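Local atomic coordinates of aclacinomycin oxidoreductase (AknOx) (Streptomyces galilaeus, PDB entry 2IPI), a protein that oxidises the terminal sugar of aclacinomycin antibiotics in two successive steps, using a bicovalently attached FAD and molecular oxygen. Residues Ala127-Thr132 with Ile144-Cys149; Gly156-Gly161 with Tyr225-Pro230. All blocks are in the same frame, centred on the assembly; numbering follows the deposited sequence.

Contact 1: Ala127-Thr132 with Ile144-Cys149; sequences ATLGET and IPAGVC. With FAD (flavin-adenine dinucleotide), chain F.
Leu129, in the first turn of helix 129-140, supplies the side chain that meets the chain at Ala146, Gly147 and Cys149. Its two methyls divide the work: CD2 makes the apolar contact, resting on Ala146 CB at 4.0 Å, while CD1 lies against backbone, 3.7 Å from Gly147 N and equally far from Cys149 O. With CG anti to the carbonyl carbon (chi1 -66°), the isobutyl group reaches the backbone of 146-149, which carries the flavin-binding groups. No hydrogen bond joins the two segments directly; Gly147 O is taken instead by the hydroxyl of Tyr133, one turn on from Leu129 in the same helix.

Thr132 OG1 donates to Leu129 O at 3.1 Å, a bond within the helix, whereas Thr128 OG1 bonds to the carbonyls of Pro150 and Val152, so the helix start is also tied to the chain following Cys149.

Segment 144-149 contributes one covalent and one polar link to the cofactor. Cys149 SG is bonded to FAD C6 at 1.7 Å, half of the bicovalent attachment that His89 completes. Val148 N donates to FAD O4 at 2.9 Å in a nearly straight bond (170°), and Gly147 CA approaches the same oxygen to 3.3 Å. A thioether at one ring and an N-H at the carbonyl of another would be expected to limit sliding and rotation of the isoalloxazine, and the N-H to draw electron density toward O4.

Contact 2: Gly156-Gly161 with Tyr225-Pro230; sequences GHVLGG and YWFRTP. With FAD (flavin-adenine dinucleotide), chain F.
Val158 and Leu159 meet Tyr225 and Phe227, and Leu159 touches both the strand and the cofactor, which Gly156 and His157 also bind. Gly156 bonds to FAD through both backbone polar groups: its N donates to phosphate oxygen O1P at 3.1 Å and its O accepts from ribityl O4'. His157 turns its ring edge to the ribityl chain, CG anti to the backbone N (chi1 172°), and ND1 shares a short 2.5 Å hydrogen bond with FAD O3'. Val158 touches two aromatics in different ways: CB sits over one face of the Tyr225 ring, 4.0 Å above its plane and offset toward the rim, whereas CG1 meets the Phe227 ring at its edge, 3.9 Å from CZ. Leu159 brings CG to within 3.3 Å of Tyr225 OH, a hydroxyl bonded to Gly155 O, and its CD2 approaches adenine N3A of FAD at 3.9 Å. Gly161, at positive phi (75°), ends the helix in a Schellman motif, with its N bonded to Val158 O. Strand 221-227 lies between strands 120-123 and 177-185 of the antiparallel sheet, whose Val123 and Leu177 touch the side chains of both Tyr225 and Phe227; the turn after helix 154-157 rests on this strand through Val158 and Leu159.

Along the chain the two contacts follow in series, neither nesting nor crossing. Contact 1 closes first, over the 11 residues that carry the rest of helix 129-140, and returns the chain to the start of that helix. Contact 2 opens at the end of helix 154-157 and spans 63 residues, including strands 177-185 and 191-197, before strand 221-227 comes back. His157 joins the two: its NE2 is 3.1 Å from Gly147 N and 3.6 Å from Ala146 CB, in packing contacts. Together they connect helix 129-140, the flavin-binding loop, the turn after helix 154-157 and the antiparallel sheet of the PCMH-type FAD-binding region, contact 1 at the isoalloxazine and contact 2 along the ribityl, phosphate and adenine.

Contact 1: Ala127-Thr132 with Ile144-Cys149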
loop_
_atom_site.group_PDB
_atom_site.type_symbol
_atom_site.label_atom_id
_atom_site.label_comp_id
_atom_site.label_asym_id
_atom_site.label_seq_id
_atom_site.Cartn_x
_atom_site.Cartn_y
_atom_site.Cartn_z
ATOM N N ALA A 127 -9.683 12.246 -2.984
ATOM C CA ALA A 127 -8.420 12.868 -3.326
ATOM C C ALA A 127 -7.394 11.813 -3.730
ATOM O O ALA A 127 -7.414 10.734 -3.143
ATOM C CB ALA A 127 -7.865 13.622 -2.126
ATOM N N THR A 128 -6.545 12.182 -4.669
ATOM C CA THR A 128 -5.428 11.303 -5.052
ATOM C C THR A 128 -4.226 11.625 -4.195
ATOM O O THR A 128 -4.134 12.700 -3.601
ATOM C CB THR A 128 -5.215 11.460 -6.573
ATOM O OG1 THR A 128 -4.766 10.228 -7.146
ATOM C CG2 THR A 128 -4.154 12.502 -6.853
ATOM N N LEU A 129 -3.260 10.705 -4.074
ATOM C CA LEU A 129 -2.053 11.043 -3.316
ATOM C C LEU A 129 -1.388 12.269 -3.936
ATOM O O LEU A 129 -1.008 13.199 -3.227
ATOM C CB LEU A 129 -1.087 9.875 -3.261
ATOM C CG LEU A 129 -1.545 8.628 -2.492
ATOM C CD1 LEU A 129 -0.428 7.603 -2.383
ATOM C CD2 LEU A 129 -2.040 9.022 -1.107
ATOM N N GLY A 130 -1.287 12.278 -5.262
ATOM C CA GLY A 130 -0.680 13.406 -5.968
ATOM C C GLY A 130 -1.329 14.723 -5.593
ATOM O O GLY A 130 -0.657 15.729 -5.356
ATOM N N GLU A 131 -2.662 14.725 -5.512
ATOM C CA GLU A 131 -3.351 15.960 -5.131
ATOM C C GLU A 131 -3.059 16.292 -3.681
ATOM O O GLU A 131 -2.775 17.454 -3.357
ATOM C CB GLU A 131 -4.858 15.862 -5.393
ATOM C CG GLU A 131 -5.155 15.899 -6.883
ATOM C CD GLU A 131 -6.569 15.502 -7.234
ATOM O OE1 GLU A 131 -7.303 15.075 -6.320
ATOM O OE2 GLU A 131 -6.887 15.644 -8.438
ATOM N N THR A 132 -3.098 15.305 -2.783
ATOM C CA THR A 132 -2.902 15.711 -1.381
ATOM C C THR A 132 -1.487 16.253 -1.182
ATOM O O THR A 132 -1.300 17.307 -0.563
ATOM C CB THR A 132 -3.207 14.620 -0.347
ATOM O OG1 THR A 132 -2.185 13.629 -0.355
ATOM C CG2 THR A 132 -4.537 13.975 -0.719
ATOM N N ILE A 144 2.747 13.986 4.243
ATOM C CA ILE A 144 2.551 12.735 4.947
ATOM C C ILE A 144 3.379 11.626 4.296
ATOM O O ILE A 144 3.569 11.635 3.071
ATOM C CB ILE A 144 1.070 12.323 4.980
ATOM C CG1 ILE A 144 0.327 12.349 3.646
ATOM C CG2 ILE A 144 0.338 13.149 6.037
ATOM C CD1 ILE A 144 -1.081 11.787 3.736
ATOM N N PRO A 145 3.901 10.680 5.072
ATOM C CA PRO A 145 4.654 9.556 4.487
ATOM C C PRO A 145 3.777 8.500 3.819
ATOM O O PRO A 145 3.685 7.359 4.281
ATOM C CB PRO A 145 5.357 8.941 5.705
ATOM C CG PRO A 145 4.525 9.336 6.873
ATOM C CD PRO A 145 3.853 10.625 6.538
ATOM N N ALA A 146 3.135 8.907 2.725
ATOM C CA ALA A 146 2.252 8.010 1.991
ATOM C C ALA A 146 2.948 7.366 0.801
ATOM O O ALA A 146 4.141 7.539 0.542
ATOM C CB ALA A 146 1.015 8.764 1.530
ATOM N N GLY A 147 2.194 6.582 0.038
ATOM C CA GLY A 147 2.700 5.812 -1.081
ATOM C C GLY A 147 3.407 6.625 -2.156
ATOM O O GLY A 147 3.511 7.850 -2.058
ATOM N N VAL A 148 3.882 5.912 -3.169
ATOM C CA VAL A 148 4.530 6.484 -4.335
ATOM C C VAL A 148 3.557 6.872 -5.435
ATOM O O VAL A 148 3.651 7.966 -6.009
ATOM C CB VAL A 148 5.544 5.496 -4.958
ATOM C CG1 VAL A 148 6.453 6.233 -5.925
ATOM C CG2 VAL A 148 6.349 4.798 -3.882
ATOM N N CYS A 149 2.612 6.014 -5.812
ATOM C CA CYS A 149 1.902 6.325 -7.065
ATOM C C CYS A 149 0.929 7.495 -6.932
ATOM O O CYS A 149 0.068 7.490 -6.044
ATOM C CB CYS A 149 1.209 5.057 -7.577
ATOM S SG CYS A 149 2.136 3.519 -7.341
HETATM P PA FAD F . -9.909 1.278 -4.207
HETATM O O1A FAD F . -10.060 0.190 -5.092
HETATM O O2A FAD F . -10.936 2.295 -4.430
HETATM O O5B FAD F . -9.927 0.799 -2.710
HETATM C C5B FAD F . -9.168 -0.249 -2.258
HETATM C C4B FAD F . -9.818 -0.882 -1.030
HETATM O O4B FAD F . -10.218 0.133 -0.150
HETATM C C3B FAD F . -11.122 -1.612 -1.399
HETATM O O3B FAD F . -11.390 -2.622 -0.496
HETATM C C2B FAD F . -12.178 -0.531 -1.240
HETATM O O2B FAD F . -13.484 -0.994 -1.025
HETATM C C1B FAD F . -11.596 0.222 -0.065
HETATM N N9A FAD F . -12.089 1.608 0.055
HETATM C C8A FAD F . -12.072 2.555 -0.892
HETATM N N7A FAD F . -12.578 3.686 -0.423
HETATM C C5A FAD F . -12.950 3.454 0.836
HETATM C C6A FAD F . -13.529 4.255 1.811
HETATM N N6A FAD F . -13.733 5.489 1.547
HETATM N N1A FAD F . -13.774 3.753 3.010
HETATM C C2A FAD F . -13.444 2.506 3.255
HETATM N N3A FAD F . -12.878 1.719 2.360
HETATM C C4A FAD F . -12.645 2.166 1.163
HETATM N N1 FAD F . 0.533 1.069 -1.466
HETATM C C2 FAD F . 1.492 1.459 -0.560
HETATM O O2 FAD F . 1.420 1.252 0.572
HETATM N N3 FAD F . 2.585 2.130 -1.034
HETATM C C4 FAD F . 2.747 2.425 -2.376
HETATM O O4 FAD F . 3.678 3.096 -2.720
HETATM C C4X FAD F . 1.757 2.039 -3.283
HETATM N N5 FAD F . 1.873 2.277 -4.621
HETATM C C5X FAD F . 0.881 1.963 -5.492
HETATM C C6 FAD F . 0.985 2.303 -6.843
HETATM C C7 FAD F . 0.002 1.928 -7.711
HETATM C C7M FAD F . 0.123 2.422 -9.115
HETATM C C8 FAD F . -1.156 1.292 -7.250
HETATM C C8M FAD F . -2.355 1.173 -8.164
HETATM C C9 FAD F . -1.228 0.992 -5.909
HETATM C C9A FAD F . -0.227 1.278 -5.015
HETATM N N10 FAD F . -0.323 0.941 -3.678
HETATM C C10 FAD F . 0.639 1.359 -2.808
HETATM C "C1'" FAD F . -1.141 -0.224 -3.226
HETATM C "C2'" FAD F . -2.593 0.083 -2.853
HETATM O "O2'" FAD F . -3.591 -0.314 -3.735
HETATM C "C3'" FAD F . -2.844 1.521 -2.468
HETATM O "O3'" FAD F . -2.007 1.936 -1.433
HETATM C "C4'" FAD F . -4.381 1.582 -2.213
HETATM O "O4'" FAD F . -4.976 0.386 -1.907
HETATM C "C5'" FAD F . -5.286 2.193 -3.256
HETATM O "O5'" FAD F . -6.562 2.379 -2.742
HETATM P P FAD F . -7.621 2.979 -3.721
HETATM O O1P FAD F . -8.487 3.874 -3.043
HETATM O O2P FAD F . -6.930 3.570 -4.783
HETATM O O3P FAD F . -8.413 1.779 -4.380
#

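Contact 2: Gly156-Gly161 with Tyr225-Pro230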
loop_
_atom_site.group_PDB
_atom_site.type_symbol
_atom_site.label_atom_id
_atom_site.label_comp_id
_atom_site.label_asym_id
_atom_site.label_seq_id
_atom_site.Cartn_x
_atom_site.Cartn_y
_atom_site.Cartn_z
ATOM N N GLY A 156 -8.650 4.078 0.063
ATOM C CA GLY A 156 -8.353 2.690 0.427
ATOM C C GLY A 156 -6.865 2.487 0.649
ATOM O O GLY A 156 -6.429 1.339 0.804
ATOM N N HIS A 157 -6.125 3.592 0.657
ATOM C CA HIS A 157 -4.690 3.614 0.873
ATOM C C HIS A 157 -4.361 3.865 2.330
ATOM O O HIS A 157 -3.484 3.213 2.916
ATOM C CB HIS A 157 -4.037 4.691 -0.002
ATOM C CG HIS A 157 -2.587 4.937 0.269
ATOM N ND1 HIS A 157 -1.593 4.143 -0.262
ATOM C CD2 HIS A 157 -1.951 5.890 0.996
ATOM C CE1 HIS A 157 -0.415 4.594 0.128
ATOM N NE2 HIS A 157 -0.602 5.653 0.899
ATOM N N VAL A 158 -5.047 4.836 2.964
ATOM C CA VAL A 158 -4.562 5.154 4.307
ATOM C C VAL A 158 -5.030 4.150 5.354
ATOM O O VAL A 158 -4.284 3.751 6.256
ATOM C CB VAL A 158 -4.993 6.577 4.709
ATOM C CG1 VAL A 158 -4.718 6.797 6.180
ATOM C CG2 VAL A 158 -4.298 7.636 3.854
ATOM N N LEU A 159 -6.268 3.677 5.295
ATOM C CA LEU A 159 -6.772 2.799 6.356
ATOM C C LEU A 159 -6.105 1.427 6.406
ATOM O O LEU A 159 -6.304 0.686 7.381
ATOM C CB LEU A 159 -8.289 2.645 6.240
ATOM C CG LEU A 159 -8.990 2.400 4.917
ATOM C CD1 LEU A 159 -8.103 1.840 3.816
ATOM C CD2 LEU A 159 -10.182 1.448 5.129
ATOM N N GLY A 160 -5.337 1.095 5.373
ATOM C CA GLY A 160 -4.548 -0.109 5.366
ATOM C C GLY A 160 -3.074 0.162 5.543
ATOM O O GLY A 160 -2.234 -0.736 5.445
ATOM N N GLY A 161 -2.727 1.413 5.808
ATOM C CA GLY A 161 -1.405 1.834 6.139
ATOM C C GLY A 161 -0.395 1.921 5.033
ATOM O O GLY A 161 0.763 1.606 5.315
ATOM N N TYR A 225 -10.650 12.036 6.468
ATOM C CA TYR A 225 -9.568 11.667 7.347
ATOM C C TYR A 225 -8.916 12.920 7.943
ATOM O O TYR A 225 -8.914 13.893 7.184
ATOM C CB TYR A 225 -8.453 10.924 6.599
ATOM C CG TYR A 225 -8.702 9.558 6.043
ATOM C CD1 TYR A 225 -9.181 9.346 4.758
ATOM C CD2 TYR A 225 -8.433 8.441 6.838
ATOM C CE1 TYR A 225 -9.400 8.071 4.274
ATOM C CE2 TYR A 225 -8.657 7.165 6.350
ATOM C CZ TYR A 225 -9.134 6.983 5.078
ATOM O OH TYR A 225 -9.338 5.697 4.607
ATOM N N TRP A 226 -8.410 12.839 9.143
ATOM C CA TRP A 226 -7.725 13.912 9.850
ATOM C C TRP A 226 -6.294 13.553 10.195
ATOM O O TRP A 226 -6.060 12.500 10.783
ATOM C CB TRP A 226 -8.506 14.389 11.095
ATOM C CG TRP A 226 -9.820 15.049 10.750
ATOM C CD1 TRP A 226 -10.997 14.369 10.573
ATOM C CD2 TRP A 226 -10.145 16.433 10.550
ATOM N NE1 TRP A 226 -12.007 15.246 10.269
ATOM C CE2 TRP A 226 -11.515 16.526 10.243
ATOM C CE3 TRP A 226 -9.411 17.618 10.574
ATOM C CZ2 TRP A 226 -12.169 17.726 9.981
ATOM C CZ3 TRP A 226 -10.056 18.817 10.316
ATOM C CH2 TRP A 226 -11.428 18.880 10.017
ATOM N N PHE A 227 -5.346 14.414 9.818
ATOM C CA PHE A 227 -3.944 14.158 10.129
ATOM C C PHE A 227 -3.292 15.211 11.019
ATOM O O PHE A 227 -3.484 16.402 10.825
ATOM C CB PHE A 227 -3.098 14.080 8.828
ATOM C CG PHE A 227 -3.537 12.854 8.033
ATOM C CD1 PHE A 227 -4.479 12.980 7.032
ATOM C CD2 PHE A 227 -2.996 11.612 8.341
ATOM C CE1 PHE A 227 -4.931 11.865 6.334
ATOM C CE2 PHE A 227 -3.441 10.501 7.636
ATOM C CZ PHE A 227 -4.388 10.629 6.644
ATOM N N ARG A 228 -2.499 14.702 11.952
ATOM C CA ARG A 228 -1.642 15.457 12.828
ATOM C C ARG A 228 -0.621 14.522 13.459
ATOM O O ARG A 228 -1.002 13.471 13.986
ATOM C CB ARG A 228 -2.469 16.142 13.918
ATOM C CG ARG A 228 -1.858 17.411 14.479
ATOM C CD ARG A 228 -1.543 17.262 15.953
ATOM N NE ARG A 228 -2.747 17.356 16.772
ATOM C CZ ARG A 228 -3.523 16.359 17.162
ATOM N NH1 ARG A 228 -3.243 15.104 16.805
ATOM N NH2 ARG A 228 -4.596 16.591 17.916
ATOM N N THR A 229 0.647 14.908 13.426
ATOM C CA THR A 229 1.660 14.117 14.117
ATOM C C THR A 229 1.369 14.073 15.609
ATOM O O THR A 229 1.248 15.136 16.216
ATOM C CB THR A 229 3.071 14.673 13.862
ATOM O OG1 THR A 229 3.287 14.707 12.441
ATOM C CG2 THR A 229 4.112 13.764 14.483
ATOM N N PRO A 230 1.249 12.895 16.206
ATOM C CA PRO A 230 1.005 12.795 17.658
ATOM C C PRO A 230 2.018 13.620 18.440
ATOM O O PRO A 230 1.679 14.268 19.435
ATOM C CB PRO A 230 1.139 11.304 17.934
ATOM C CG PRO A 230 0.692 10.685 16.633
ATOM C CD PRO A 230 1.301 11.561 15.569
HETATM P PA FAD F . -9.909 1.278 -4.207
HETATM O O1A FAD F . -10.060 0.190 -5.092
HETATM O O2A FAD F . -10.936 2.295 -4.430
HETATM O O5B FAD F . -9.927 0.799 -2.710
HETATM C C5B FAD F . -9.168 -0.249 -2.258
HETATM C C4B FAD F . -9.818 -0.882 -1.030
HETATM O O4B FAD F . -10.218 0.133 -0.150
HETATM C C3B FAD F . -11.122 -1.612 -1.399
HETATM O O3B FAD F . -11.390 -2.622 -0.496
HETATM C C2B FAD F . -12.178 -0.531 -1.240
HETATM O O2B FAD F . -13.484 -0.994 -1.025
HETATM C C1B FAD F . -11.596 0.222 -0.065
HETATM N N9A FAD F . -12.089 1.608 0.055
HETATM C C8A FAD F . -12.072 2.555 -0.892
HETATM N N7A FAD F . -12.578 3.686 -0.423
HETATM C C5A FAD F . -12.950 3.454 0.836
HETATM C C6A FAD F . -13.529 4.255 1.811
HETATM N N6A FAD F . -13.733 5.489 1.547
HETATM N N1A FAD F . -13.774 3.753 3.010
HETATM C C2A FAD F . -13.444 2.506 3.255
HETATM N N3A FAD F . -12.878 1.719 2.360
HETATM C C4A FAD F . -12.645 2.166 1.163
HETATM N N1 FAD F . 0.533 1.069 -1.466
HETATM C C2 FAD F . 1.492 1.459 -0.560
HETATM O O2 FAD F . 1.420 1.252 0.572
HETATM N N3 FAD F . 2.585 2.130 -1.034
HETATM C C4 FAD F . 2.747 2.425 -2.376
HETATM O O4 FAD F . 3.678 3.096 -2.720
HETATM C C4X FAD F . 1.757 2.039 -3.283
HETATM N N5 FAD F . 1.873 2.277 -4.621
HETATM C C5X FAD F . 0.881 1.963 -5.492
HETATM C C6 FAD F . 0.985 2.303 -6.843
HETATM C C7 FAD F . 0.002 1.928 -7.711
HETATM C C7M FAD F . 0.123 2.422 -9.115
HETATM C C8 FAD F . -1.156 1.292 -7.250
HETATM C C8M FAD F . -2.355 1.173 -8.164
HETATM C C9 FAD F . -1.228 0.992 -5.909
HETATM C C9A FAD F . -0.227 1.278 -5.015
HETATM N N10 FAD F . -0.323 0.941 -3.678
HETATM C C10 FAD F . 0.639 1.359 -2.808
HETATM C "C1'" FAD F . -1.141 -0.224 -3.226
HETATM C "C2'" FAD F . -2.593 0.083 -2.853
HETATM O "O2'" FAD F . -3.591 -0.314 -3.735
HETATM C "C3'" FAD F . -2.844 1.521 -2.468
HETATM O "O3'" FAD F . -2.007 1.936 -1.433
HETATM C "C4'" FAD F . -4.381 1.582 -2.213
HETATM O "O4'" FAD F . -4.976 0.386 -1.907
HETATM C "C5'" FAD F . -5.286 2.193 -3.256
HETATM O "O5'" FAD F . -6.562 2.379 -2.742
HETATM P P FAD F . -7.621 2.979 -3.721
HETATM O O1P FAD F . -8.487 3.874 -3.043
HETATM O O2P FAD F . -6.930 3.570 -4.783
HETATM O O3P FAD F . -8.413 1.779 -4.380
#